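Local coordinates for carbohydrate binding module family 33 and 10 domain protein (Teredinibacter turnerae, PDB 6RW7), which is the AA10 lytic polysaccharide monooxygenase domain of a longer protein, a copper enzyme that probably acts on cellulose by oxidative cleavage, at residues 53-58 and 68-73; 29-34 and 82-87; 140-145 and 166-171; 121-126 and 177-182. All coordinates share one frame; numbering follows the deposited sequence.

In the fold
All four contacts belong to one AA10 domain, a beta-sandwich decorated with loops and short helices, and each is partly buried. Contacts 1, 3 and 4 all reach the mixed sheet, whereas contact 2 packs a loop on helix 29-37; contacts 2 and 4 lie away from the annotated sites. Contact 1, nearest the copper(I) ion, pairs a polar histidine-carboxylate rim with a buried aromatic side, and its Phe70 and Arg58 pack on Phe182 of contact 4. Contact 3 joins the two sheets covalently through a disulfide. Contact 2 relies on side chains bonding to a loop backbone, and contact 4 on a cation-pi stack. These last two meet where Arg178 reaches Asn85.

Contact 1: 53-58 and 68-73; sequences AHHEGR and CGFDGE
His54 and Glu73 cross at about a right angle, the carboxylate coming to the edge of the imidazole. ND1 of His54 donates to OE2 of Glu73 over 2.7 Å in a nearly straight bond, 169° at the hydrogen. The oxygen lies in the ring plane, but the two flat groups are turned 40° against each other, and the N-H meets OE2 from above the carboxylate plane. Glutamate suits this place because its chain, extended beyond CG, carries the acid across to the strand. The same OE2 accepts from a water 2.7 Å away, which in turn takes the backbone N-H of His54, so ring and main chain are both tied to one oxygen.

His55 serves the apolar side. Its chi1 sets CG between the backbone N and the carbonyl carbon, and CE1 comes 3.3 Å from CE2 of Phe70. These rings meet rim to rim with planes 57° apart. Both imidazole nitrogens are occupied, which fixes the ring's rotation: ND1 accepts from Gly57 N at 3.0 Å, and NE2 lies 2.9 Å from a water that donates to Phe70 O. Farther along, Arg58 lays CB against CE1 of Phe70 at 3.9 Å, while its guanidinium leads away to Trp133.

NE2 of His54 is hydrogen-bonded to OE2 of Glu193, seen as a copper(I) ligand in a structure of this protein though not bound to copper in this chain, so His54 would be second-shell to that site. Strand 52-54 runs antiparallel to strand 193-202; Phe70 stacks on Phe196 of that strand, and the Cys68-Cys198 disulfide ties loop 68-73 to it.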
loop_
_atom_site.group_PDB
_atom_site.type_symbol
_atom_site.label_atom_id
_atom_site.label_comp_id
_atom_site.label_asym_id
_atom_site.label_seq_id
_atom_site.Cartn_x
_atom_site.Cartn_y
_atom_site.Cartn_z
ATOM N N ALA A 53 -3.128 0.419 -11.958
ATOM C CA ALA A 53 -2.496 0.721 -13.251
ATOM C C ALA A 53 -2.368 -0.571 -14.042
ATOM O O ALA A 53 -2.672 -1.649 -13.509
ATOM C CB ALA A 53 -1.154 1.374 -13.021
ATOM N N HIS A 54 -1.873 -0.474 -15.274
ATOM C CA HIS A 54 -1.621 -1.644 -16.127
ATOM C C HIS A 54 -0.202 -1.534 -16.662
ATOM O O HIS A 54 -0.033 -1.148 -17.807
ATOM C CB HIS A 54 -2.663 -1.742 -17.243
ATOM C CG HIS A 54 -4.021 -2.003 -16.712
ATOM N ND1 HIS A 54 -4.858 -0.986 -16.318
ATOM C CD2 HIS A 54 -4.670 -3.160 -16.477
ATOM C CE1 HIS A 54 -5.969 -1.506 -15.830
ATOM N NE2 HIS A 54 -5.887 -2.841 -15.957
ATOM N N HIS A 55 0.764 -1.860 -15.817
ATOM C CA HIS A 55 2.203 -1.815 -16.161
ATOM C C HIS A 55 2.980 -2.527 -15.066
ATOM O O HIS A 55 2.346 -3.133 -14.174
ATOM C CB HIS A 55 2.654 -0.376 -16.398
ATOM C CG HIS A 55 2.458 0.542 -15.246
ATOM N ND1 HIS A 55 2.860 0.237 -13.934
ATOM C CD2 HIS A 55 1.912 1.773 -15.202
ATOM C CE1 HIS A 55 2.571 1.264 -13.170
ATOM N NE2 HIS A 55 1.981 2.215 -13.907
ATOM N N GLU A 56 4.296 -2.515 -15.171
ATOM C CA GLU A 56 5.205 -3.349 -14.344
ATOM C C GLU A 56 5.565 -2.674 -13.005
ATOM O O GLU A 56 6.342 -3.257 -12.238
ATOM C CB GLU A 56 6.446 -3.656 -15.177
ATOM C CG GLU A 56 6.175 -4.566 -16.372
ATOM C CD GLU A 56 7.313 -4.529 -17.390
ATOM O OE1 GLU A 56 7.466 -3.495 -18.073
ATOM O OE2 GLU A 56 8.058 -5.526 -17.472
ATOM N N GLY A 57 5.012 -1.510 -12.696
ATOM C CA GLY A 57 5.197 -0.867 -11.390
ATOM C C GLY A 57 6.555 -0.213 -11.239
ATOM O O GLY A 57 7.294 -0.040 -12.236
ATOM N N ARG A 58 6.877 0.144 -10.007
ATOM C CA ARG A 58 8.027 1.008 -9.664
ATOM C C ARG A 58 9.377 0.379 -10.052
ATOM O O ARG A 58 10.293 1.156 -10.256
ATOM C CB ARG A 58 7.980 1.354 -8.175
ATOM C CG ARG A 58 9.150 2.208 -7.706
ATOM C CD ARG A 58 9.173 3.582 -8.315
ATOM N NE ARG A 58 10.408 4.243 -7.919
ATOM C CZ ARG A 58 10.842 5.409 -8.384
ATOM N NH1 ARG A 58 10.147 6.079 -9.293
ATOM N NH2 ARG A 58 12.013 5.885 -7.972
ATOM N N CYS A 68 1.843 6.914 -3.541
ATOM C CA CYS A 68 0.808 5.940 -3.104
ATOM C C CYS A 68 -0.233 5.729 -4.210
ATOM O O CYS A 68 -0.681 4.589 -4.360
ATOM C CB CYS A 68 0.170 6.365 -1.797
ATOM S SG CYS A 68 1.406 6.436 -0.476
ATOM N N GLY A 69 -0.608 6.788 -4.932
ATOM C CA GLY A 69 -1.611 6.696 -6.009
ATOM C C GLY A 69 -0.999 6.197 -7.302
ATOM O O GLY A 69 -1.743 5.831 -8.222
ATOM N N PHE A 70 0.333 6.280 -7.409
ATOM C CA PHE A 70 1.155 5.888 -8.585
ATOM C C PHE A 70 0.591 6.467 -9.899
ATOM O O PHE A 70 0.703 5.798 -10.946
ATOM C CB PHE A 70 1.318 4.370 -8.638
ATOM C CG PHE A 70 2.667 3.992 -9.179
ATOM C CD1 PHE A 70 3.808 4.105 -8.396
ATOM C CD2 PHE A 70 2.809 3.600 -10.497
ATOM C CE1 PHE A 70 5.053 3.800 -8.909
ATOM C CE2 PHE A 70 4.062 3.298 -11.005
ATOM C CZ PHE A 70 5.179 3.383 -10.209
ATOM N N ASP A 71 0.049 7.676 -9.858
ATOM C CA ASP A 71 -0.513 8.371 -11.049
ATOM C C ASP A 71 -1.518 7.448 -11.746
ATOM O O ASP A 71 -1.619 7.495 -13.017
ATOM C CB ASP A 71 0.585 8.784 -12.029
ATOM C CG ASP A 71 1.572 9.806 -11.483
ATOM O OD1 ASP A 71 1.512 10.108 -10.277
ATOM O OD2 ASP A 71 2.402 10.319 -12.304
ATOM N N GLY A 72 -2.267 6.685 -10.945
ATOM C CA GLY A 72 -3.109 5.574 -11.419
ATOM C C GLY A 72 -4.411 6.029 -12.083
ATOM O O GLY A 72 -4.665 7.247 -12.275
ATOM N N GLU A 73 -5.248 5.053 -12.404
ATOM C CA GLU A 73 -6.316 5.226 -13.408
ATOM C C GLU A 73 -7.621 5.704 -12.787
ATOM O O GLU A 73 -8.390 6.353 -13.504
ATOM C CB GLU A 73 -6.557 3.903 -14.123
ATOM C CG GLU A 73 -5.340 3.447 -14.892
ATOM C CD GLU A 73 -5.526 2.251 -15.802
ATOM O OE1 GLU A 73 -6.690 1.884 -16.048
ATOM O OE2 GLU A 73 -4.524 1.685 -16.263
HETATM O O HOH W 1 -1.932 2.210 -16.601
HETATM O O HOH W 2 0.763 4.757 -13.409
#

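Contact 2: 29-34 and 82-87; sequences DEAFAN and TPANWP
Ala31 sets its methyl squarely over one face of the Trp86 indole, CB standing 3.7 Å from the centroid of the six-membered ring and 8° off its normal, a clear CH-pi contact. Alanine suits this point, its small methyl letting helix and loop come close; its CA also meets CB of Ala84 at 3.8 Å. Beyond this apolar patch, close to each other, lie Asn34 and Glu30. Asn34 donates through ND2 to O of Pro83 over 2.9 Å, the acceptor lying close to the amide plane. Its CB rests on CG2 of Thr82 at 3.5 Å. A bond from Asn85 N to OE2 of Glu30 holds for one modelled conformer only and is less certain.

A second shell sets these groups. The indole is held by its own loop: NE1 donates to Thr82 O at 2.8 Å, almost in line with the carbonyl bond. Thr82 OG1 is in turn bonded to Pro79 O, and Arg10 makes a cation-pi contact with the indole. An alanine in place of Trp86 would probably open a gap beneath the Ala31 methyl and leave Thr82 O without its indole donor.

Asn85 is the centre of an inverse gamma turn, closed by a weak bond from Trp86 N to Ala84 O. The Cys14-Cys28 disulfide ties helix 10-17 to the residue just before helix 29-37; both helices fall in the chain between strands 3-6 and 52-54, consistent with the helical insertion of AA10 domains.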
loop_
_atom_site.group_PDB
_atom_site.type_symbol
_atom_site.label_atom_id
_atom_site.label_comp_id
_atom_site.label_asym_id
_atom_site.label_seq_id
_atom_site.Cartn_x
_atom_site.Cartn_y
_atom_site.Cartn_z
ATOM N N ASP A 29 -9.917 11.850 9.889
ATOM C CA ASP A 29 -10.564 13.170 9.709
ATOM C C ASP A 29 -9.677 14.106 8.885
ATOM O O ASP A 29 -10.188 14.798 8.006
ATOM C CB ASP A 29 -10.894 13.795 11.061
ATOM C CG ASP A 29 -12.148 13.220 11.708
ATOM O OD1 ASP A 29 -12.775 12.294 11.122
ATOM O OD2 ASP A 29 -12.464 13.669 12.830
ATOM N N GLU A 30 -8.375 14.167 9.175
ATOM C CA GLU A 30 -7.456 15.106 8.493
ATOM C C GLU A 30 -7.336 14.706 7.018
ATOM O O GLU A 30 -7.412 15.573 6.158
ATOM C CB GLU A 30 -6.110 15.097 9.213
ATOM C CG GLU A 30 -5.372 16.409 9.121
ATOM C CD GLU A 30 -4.096 16.384 9.937
ATOM O OE1 GLU A 30 -4.206 16.380 11.185
ATOM O OE2 GLU A 30 -3.005 16.305 9.320
ATOM N N ALA A 31 -7.123 13.410 6.755
ATOM C CA ALA A 31 -7.008 12.899 5.370
ATOM C C ALA A 31 -8.291 13.272 4.602
ATOM O O ALA A 31 -8.201 13.797 3.497
ATOM C CB ALA A 31 -6.767 11.413 5.370
ATOM N N PHE A 32 -9.456 12.996 5.189
ATOM C CA PHE A 32 -10.765 13.302 4.562
ATOM C C PHE A 32 -10.910 14.806 4.291
ATOM O O PHE A 32 -11.318 15.221 3.188
ATOM C CB PHE A 32 -11.904 12.809 5.449
ATOM C CG PHE A 32 -12.085 11.316 5.607
ATOM C CD1 PHE A 32 -11.650 10.385 4.666
ATOM C CD2 PHE A 32 -12.766 10.844 6.712
ATOM C CE1 PHE A 32 -11.913 9.035 4.832
ATOM C CE2 PHE A 32 -13.016 9.493 6.891
ATOM C CZ PHE A 32 -12.579 8.588 5.945
ATOM N N ALA A 33 -10.599 15.615 5.306
ATOM C CA ALA A 33 -10.740 17.083 5.232
ATOM C C ALA A 33 -9.779 17.691 4.209
ATOM O O ALA A 33 -10.184 18.509 3.381
ATOM C CB ALA A 33 -10.538 17.658 6.606
ATOM N N ASN A 34 -8.526 17.251 4.217
ATOM C CA ASN A 34 -7.496 17.801 3.318
ATOM C C ASN A 34 -7.851 17.407 1.888
ATOM O O ASN A 34 -7.653 18.204 1.000
ATOM C CB ASN A 34 -6.088 17.342 3.720
ATOM C CG ASN A 34 -5.605 17.955 5.020
ATOM O OD1 ASN A 34 -6.290 18.799 5.614
ATOM N ND2 ASN A 34 -4.440 17.534 5.495
ATOM N N THR A 82 -3.014 12.328 -0.517
ATOM C CA THR A 82 -3.281 13.553 0.275
ATOM C C THR A 82 -2.239 13.700 1.389
ATOM O O THR A 82 -2.124 12.828 2.246
ATOM C CB THR A 82 -4.701 13.499 0.847
ATOM O OG1 THR A 82 -5.599 13.275 -0.246
ATOM C CG2 THR A 82 -5.068 14.780 1.558
ATOM N N PRO A 83 -1.529 14.841 1.499
ATOM C CA PRO A 83 -0.751 15.124 2.699
ATOM C C PRO A 83 -1.661 15.196 3.927
ATOM O O PRO A 83 -2.680 15.897 3.896
ATOM C CB PRO A 83 -0.084 16.475 2.405
ATOM C CG PRO A 83 -0.095 16.571 0.906
ATOM C CD PRO A 83 -1.397 15.910 0.493
ATOM N N ALA A 84 -1.314 14.450 4.963
ATOM C CA ALA A 84 -2.048 14.437 6.248
ATOM C C ALA A 84 -1.258 13.724 7.325
ATOM O O ALA A 84 -0.306 12.989 6.996
ATOM C CB ALA A 84 -3.374 13.712 6.107
ATOM N N ASN A 85 -1.662 13.916 8.570
ATOM C CA ASN A 85 -1.308 12.995 9.678
ATOM C C ASN A 85 -2.219 11.774 9.538
ATOM O O ASN A 85 -3.308 11.754 10.129
ATOM C CB ASN A 85 -1.395 13.661 11.056
ATOM C CG ASN A 85 -0.727 12.845 12.142
ATOM O OD1 ASN A 85 -0.347 11.696 11.917
ATOM N ND2 ASN A 85 -0.583 13.430 13.323
ATOM N N TRP A 86 -1.800 10.813 8.724
ATOM C CA TRP A 86 -2.554 9.553 8.507
ATOM C C TRP A 86 -2.493 8.692 9.766
ATOM O O TRP A 86 -1.533 8.781 10.549
ATOM C CB TRP A 86 -1.957 8.806 7.314
ATOM C CG TRP A 86 -2.223 9.435 5.984
ATOM C CD1 TRP A 86 -1.502 10.400 5.339
ATOM C CD2 TRP A 86 -3.324 9.111 5.125
ATOM N NE1 TRP A 86 -2.095 10.717 4.151
ATOM C CE2 TRP A 86 -3.203 9.924 3.984
ATOM C CE3 TRP A 86 -4.373 8.184 5.205
ATOM C CZ2 TRP A 86 -4.098 9.834 2.928
ATOM C CZ3 TRP A 86 -5.269 8.109 4.165
ATOM C CH2 TRP A 86 -5.127 8.926 3.046
ATOM N N PRO A 87 -3.453 7.774 9.987
ATOM C CA PRO A 87 -3.360 6.816 11.077
ATOM C C PRO A 87 -2.086 5.978 10.947
ATOM O O PRO A 87 -1.739 5.566 9.856
ATOM C CB PRO A 87 -4.597 5.902 10.935
ATOM C CG PRO A 87 -5.531 6.662 10.017
ATOM C CD PRO A 87 -4.664 7.564 9.166
HETATM O O HOH W 3 -6.097 11.451 9.020
#

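Contact 3: 140-145 and 166-171; sequences PFCDES and INVTCN
Glu144 and Thr169 are bridged by a water that donates to OE2 of Glu144 and to the main-chain O of Thr169, each 2.7 Å away. The other carboxylate oxygen, OE1, is taken by Asn154, a residue of the sodium site, so the acid is held at both oxygens. Its chain is bent at chi2 (-65°), and its aliphatic part packs: CG lies 4.1 Å from CG1 of Val168, a beta-branched residue well suited to a strand's buried side.

Beside this lies the covalent link. SG of Cys142 and SG of Cys170 are 2.1 Å apart, and the torsion about the S-S bond, -74°, is near the value at which a disulfide is relaxed. Cys142 reaches across with SG anti to its backbone N (chi1 -175°). The ring of Phe141 lies beside Cys170, CE1 standing 4.0 Å from CB of Cys170 and CD1 3.5 Å from O of Asn171. A second water accepts from Asn171 N and donates to O of Phe141, at 3.0 Å from the latter.

Phe141 and Cys142 both face Phe116 of strand 111-118, forming a classic beta bulge. Strand 142-145 belongs to the mixed sheet and strand 165-172 to the four-stranded one, so the pair meets across the beta-sandwich, with one water linking the two backbones and another linking Glu144 to Thr169 O. A disulfide suits a protein made with a signal peptide, and here it is a covalent tie between the two sheets, set beside apolar packing and water-mediated contacts.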
loop_
_atom_site.group_PDB
_atom_site.type_symbol
_atom_site.label_atom_id
_atom_site.label_comp_id
_atom_site.label_asym_id
_atom_site.label_seq_id
_atom_site.Cartn_x
_atom_site.Cartn_y
_atom_site.Cartn_z
ATOM N N PRO A 140 13.344 -2.496 -3.948
ATOM C CA PRO A 140 12.416 -3.058 -2.969
ATOM C C PRO A 140 13.144 -3.868 -1.889
ATOM O O PRO A 140 14.130 -4.513 -2.197
ATOM C CB PRO A 140 11.481 -3.961 -3.784
ATOM C CG PRO A 140 12.183 -4.169 -5.097
ATOM C CD PRO A 140 13.185 -3.048 -5.295
ATOM N N PHE A 141 12.612 -3.876 -0.669
ATOM C CA PHE A 141 13.148 -4.733 0.417
ATOM C C PHE A 141 12.531 -6.129 0.344
ATOM O O PHE A 141 13.070 -7.048 0.949
ATOM C CB PHE A 141 12.914 -4.093 1.780
ATOM C CG PHE A 141 11.490 -4.082 2.274
ATOM C CD1 PHE A 141 10.952 -5.171 2.933
ATOM C CD2 PHE A 141 10.694 -2.965 2.106
ATOM C CE1 PHE A 141 9.652 -5.143 3.414
ATOM C CE2 PHE A 141 9.410 -2.912 2.616
ATOM C CZ PHE A 141 8.879 -4.016 3.238
ATOM N N CYS A 142 11.420 -6.294 -0.374
ATOM C CA CYS A 142 10.751 -7.598 -0.510
ATOM C C CYS A 142 10.170 -7.645 -1.918
ATOM O O CYS A 142 9.529 -6.678 -2.321
ATOM C CB CYS A 142 9.690 -7.735 0.571
ATOM S SG CYS A 142 8.865 -9.346 0.632
ATOM N N ASP A 143 10.481 -8.688 -2.667
ATOM C CA ASP A 143 10.041 -8.817 -4.076
ATOM C C ASP A 143 9.888 -10.311 -4.302
ATOM O O ASP A 143 10.913 -11.000 -4.412
ATOM C CB ASP A 143 11.015 -8.127 -5.030
ATOM C CG ASP A 143 10.616 -8.224 -6.493
ATOM O OD1 ASP A 143 9.586 -8.821 -6.796
ATOM O OD2 ASP A 143 11.366 -7.756 -7.300
ATOM N N GLU A 144 8.655 -10.791 -4.214
ATOM C CA GLU A 144 8.357 -12.230 -4.236
ATOM C C GLU A 144 7.462 -12.485 -5.434
ATOM O O GLU A 144 6.344 -11.925 -5.472
ATOM C CB GLU A 144 7.740 -12.664 -2.918
ATOM C CG GLU A 144 8.693 -12.498 -1.752
ATOM C CD GLU A 144 9.944 -13.361 -1.758
ATOM O OE1 GLU A 144 10.057 -14.295 -2.596
ATOM O OE2 GLU A 144 10.853 -13.064 -0.952
ATOM N N SER A 145 7.900 -13.379 -6.312
ATOM C CA SER A 145 7.123 -13.753 -7.508
ATOM C C SER A 145 6.774 -15.244 -7.493
ATOM O O SER A 145 7.435 -16.064 -6.811
ATOM C CB SER A 145 7.851 -13.348 -8.755
ATOM O OG SER A 145 9.031 -14.103 -8.929
ATOM N N ILE A 166 -4.029 -12.676 0.024
ATOM C CA ILE A 166 -2.660 -13.157 -0.289
ATOM C C ILE A 166 -1.781 -12.788 0.898
ATOM O O ILE A 166 -1.761 -11.602 1.279
ATOM C CB ILE A 166 -2.109 -12.567 -1.598
ATOM C CG1 ILE A 166 -2.948 -12.958 -2.816
ATOM C CG2 ILE A 166 -0.651 -12.940 -1.761
ATOM C CD1 ILE A 166 -2.622 -12.192 -4.083
ATOM N N ASN A 167 -1.087 -13.762 1.485
ATOM C CA ASN A 167 -0.164 -13.538 2.615
ATOM C C ASN A 167 1.270 -13.626 2.079
ATOM O O ASN A 167 1.606 -14.633 1.435
ATOM C CB ASN A 167 -0.386 -14.554 3.735
ATOM C CG ASN A 167 -1.808 -14.604 4.245
ATOM O OD1 ASN A 167 -2.465 -13.569 4.388
ATOM N ND2 ASN A 167 -2.295 -15.807 4.539
ATOM N N VAL A 168 2.063 -12.579 2.268
ATOM C CA VAL A 168 3.475 -12.562 1.822
ATOM C C VAL A 168 4.337 -12.378 3.057
ATOM O O VAL A 168 4.096 -11.406 3.782
ATOM C CB VAL A 168 3.811 -11.409 0.867
ATOM C CG1 VAL A 168 5.148 -11.644 0.186
ATOM C CG2 VAL A 168 2.738 -11.068 -0.118
ATOM N N THR A 169 5.384 -13.177 3.209
ATOM C CA THR A 169 6.345 -13.026 4.323
ATOM C C THR A 169 7.575 -12.283 3.810
ATOM O O THR A 169 8.118 -12.670 2.759
ATOM C CB THR A 169 6.630 -14.395 4.937
ATOM O OG1 THR A 169 5.363 -14.908 5.346
ATOM C CG2 THR A 169 7.572 -14.305 6.114
ATOM N N CYS A 170 7.989 -11.243 4.528
ATOM C CA CYS A 170 9.067 -10.332 4.100
ATOM C C CYS A 170 10.017 -10.128 5.274
ATOM O O CYS A 170 9.562 -10.157 6.423
ATOM C CB CYS A 170 8.520 -8.973 3.678
ATOM S SG CYS A 170 7.478 -8.959 2.190
ATOM N N ASN A 171 11.277 -9.840 4.968
ATOM C CA ASN A 171 12.263 -9.362 5.964
ATOM C C ASN A 171 12.225 -7.831 5.957
ATOM O O ASN A 171 12.810 -7.217 5.054
ATOM C CB ASN A 171 13.659 -9.891 5.628
ATOM C CG ASN A 171 14.702 -9.477 6.635
ATOM O OD1 ASN A 171 14.393 -9.225 7.799
ATOM N ND2 ASN A 171 15.941 -9.383 6.182
HETATM O O HOH W 4 12.051 -9.534 2.196
HETATM O O HOH W 5 10.606 -12.776 1.714
#

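Contact 4: 121-126 and 177-182; sequences PGFSFD and GRHVIF
Phe125 and Arg178 lie flat on each other, phenyl ring and guanidinium 3.9 Å apart between centres with planes 10° from parallel. NE of Arg178 sits over the middle of the ring and NH1 comes 3.5 Å from CZ of Phe125, a cation-pi stack; CE2 of Phe123 meets the same ring at its edge. The arginine chain, extended from CG to NE, brings the flat group over the face. Phe123 carries the N of Phe125 above one of its own faces and has O of Arg178 at its edge, 3.5 Å from CD2. At the edge of the His179 ring CE1 is 3.7 Å from O of Pro121. Both phenylalanines touch CG2 of Val180.

Polar backbone atoms are joined by one water, which donates to O of Phe123 and O of Arg178 and accepts from N of Phe125. Thr119 holds ND1 of His179. A leucine in place of Phe125 would probably leave one face of the guanidinium without its aromatic partner and lose the cation-pi contact. The charge of Arg178 faces the ring and, weakly at long range, Asp200, while NH2 is hydrogen-bonded to Asn85; the stack, with the water and the Val180 contacts, joins loop 121-126 to strand 178-187.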
loop_
_atom_site.group_PDB
_atom_site.type_symbol
_atom_site.label_atom_id
_atom_site.label_comp_id
_atom_site.label_asym_id
_atom_site.label_seq_id
_atom_site.Cartn_x
_atom_site.Cartn_y
_atom_site.Cartn_z
ATOM N N PRO A 121 16.291 5.161 5.633
ATOM C CA PRO A 121 16.428 5.152 7.086
ATOM C C PRO A 121 16.379 6.542 7.730
ATOM O O PRO A 121 15.907 6.644 8.836
ATOM C CB PRO A 121 17.757 4.438 7.340
ATOM C CG PRO A 121 18.457 4.441 6.025
ATOM C CD PRO A 121 17.402 4.490 4.941
ATOM N N GLY A 122 16.856 7.567 7.030
ATOM C CA GLY A 122 16.903 8.961 7.516
ATOM C C GLY A 122 15.648 9.745 7.190
ATOM O O GLY A 122 15.606 10.953 7.447
ATOM N N PHE A 123 14.601 9.102 6.680
ATOM C CA PHE A 123 13.329 9.782 6.326
ATOM C C PHE A 123 12.719 10.497 7.539
ATOM O O PHE A 123 12.665 9.909 8.618
ATOM C CB PHE A 123 12.329 8.727 5.825
ATOM C CG PHE A 123 10.907 9.197 5.614
ATOM C CD1 PHE A 123 10.583 10.067 4.583
ATOM C CD2 PHE A 123 9.884 8.756 6.437
ATOM C CE1 PHE A 123 9.267 10.457 4.368
ATOM C CE2 PHE A 123 8.568 9.149 6.217
ATOM C CZ PHE A 123 8.258 9.981 5.168
ATOM N N SER A 124 12.215 11.711 7.307
ATOM C CA SER A 124 11.537 12.565 8.312
ATOM C C SER A 124 10.116 12.836 7.821
ATOM O O SER A 124 9.970 13.653 6.891
ATOM C CB SER A 124 12.328 13.847 8.520
ATOM O OG SER A 124 11.764 14.580 9.590
ATOM N N PHE A 125 9.137 12.116 8.374
ATOM C CA PHE A 125 7.717 12.183 7.935
ATOM C C PHE A 125 7.221 13.625 8.055
ATOM O O PHE A 125 7.423 14.203 9.127
ATOM C CB PHE A 125 6.819 11.253 8.752
ATOM C CG PHE A 125 5.393 11.263 8.248
ATOM C CD1 PHE A 125 5.040 10.570 7.103
ATOM C CD2 PHE A 125 4.421 12.022 8.883
ATOM C CE1 PHE A 125 3.738 10.605 6.618
ATOM C CE2 PHE A 125 3.121 12.055 8.398
ATOM C CZ PHE A 125 2.783 11.359 7.264
ATOM N N ASP A 126 6.657 14.157 6.965
ATOM C CA ASP A 126 6.141 15.547 6.874
ATOM C C ASP A 126 4.663 15.464 6.512
ATOM O O ASP A 126 4.321 15.165 5.375
ATOM C CB ASP A 126 6.935 16.347 5.846
ATOM C CG ASP A 126 6.541 17.813 5.768
ATOM O OD1 ASP A 126 5.499 18.175 6.367
ATOM O OD2 ASP A 126 7.292 18.571 5.132
ATOM N N GLY A 177 11.259 5.095 14.447
ATOM C CA GLY A 177 10.289 6.172 14.235
ATOM C C GLY A 177 9.375 5.911 13.057
ATOM O O GLY A 177 9.116 4.734 12.705
ATOM N N ARG A 178 8.905 6.995 12.440
ATOM C CA ARG A 178 7.774 6.947 11.508
ATOM C C ARG A 178 8.262 6.759 10.081
ATOM O O ARG A 178 9.047 7.554 9.573
ATOM C CB ARG A 178 6.900 8.188 11.599
ATOM C CG ARG A 178 5.584 7.946 10.865
ATOM C CD ARG A 178 4.445 8.812 11.276
ATOM N NE ARG A 178 3.402 8.720 10.286
ATOM C CZ ARG A 178 2.193 9.262 10.410
ATOM N NH1 ARG A 178 1.307 9.108 9.439
ATOM N NH2 ARG A 178 1.864 9.936 11.504
ATOM N N HIS A 179 7.713 5.733 9.432
ATOM C CA HIS A 179 8.091 5.316 8.067
ATOM C C HIS A 179 6.849 5.006 7.251
ATOM O O HIS A 179 5.724 4.968 7.793
ATOM C CB HIS A 179 9.096 4.164 8.128
ATOM C CG HIS A 179 10.430 4.648 8.572
ATOM N ND1 HIS A 179 11.317 5.236 7.689
ATOM C CD2 HIS A 179 10.981 4.744 9.809
ATOM C CE1 HIS A 179 12.379 5.629 8.351
ATOM N NE2 HIS A 179 12.192 5.370 9.679
ATOM N N VAL A 180 7.068 4.809 5.961
ATOM C CA VAL A 180 5.986 4.392 5.040
ATOM C C VAL A 180 6.476 3.206 4.239
ATOM O O VAL A 180 7.626 3.220 3.765
ATOM C CB VAL A 180 5.569 5.528 4.097
ATOM C CG1 VAL A 180 4.448 5.048 3.202
ATOM C CG2 VAL A 180 5.152 6.779 4.848
ATOM N N ILE A 181 5.604 2.220 4.095
ATOM C CA ILE A 181 5.826 1.086 3.163
ATOM C C ILE A 181 4.927 1.306 1.949
ATOM O O ILE A 181 3.731 1.553 2.117
ATOM C CB ILE A 181 5.591 -0.250 3.889
ATOM C CG1 ILE A 181 6.667 -0.434 4.959
ATOM C CG2 ILE A 181 5.540 -1.417 2.902
ATOM C CD1 ILE A 181 6.427 -1.557 5.930
ATOM N N PHE A 182 5.518 1.249 0.761
ATOM C CA PHE A 182 4.817 1.369 -0.535
ATOM C C PHE A 182 4.845 -0.026 -1.169
ATOM O O PHE A 182 5.932 -0.600 -1.355
ATOM C CB PHE A 182 5.464 2.466 -1.393
ATOM C CG PHE A 182 5.115 2.335 -2.850
ATOM C CD1 PHE A 182 3.900 2.800 -3.301
ATOM C CD2 PHE A 182 5.955 1.695 -3.742
ATOM C CE1 PHE A 182 3.526 2.652 -4.620
ATOM C CE2 PHE A 182 5.583 1.546 -5.068
ATOM C CZ PHE A 182 4.367 2.013 -5.491
HETATM O O HOH W 6 15.083 4.826 10.776
HETATM O O HOH W 7 10.214 9.915 9.959
#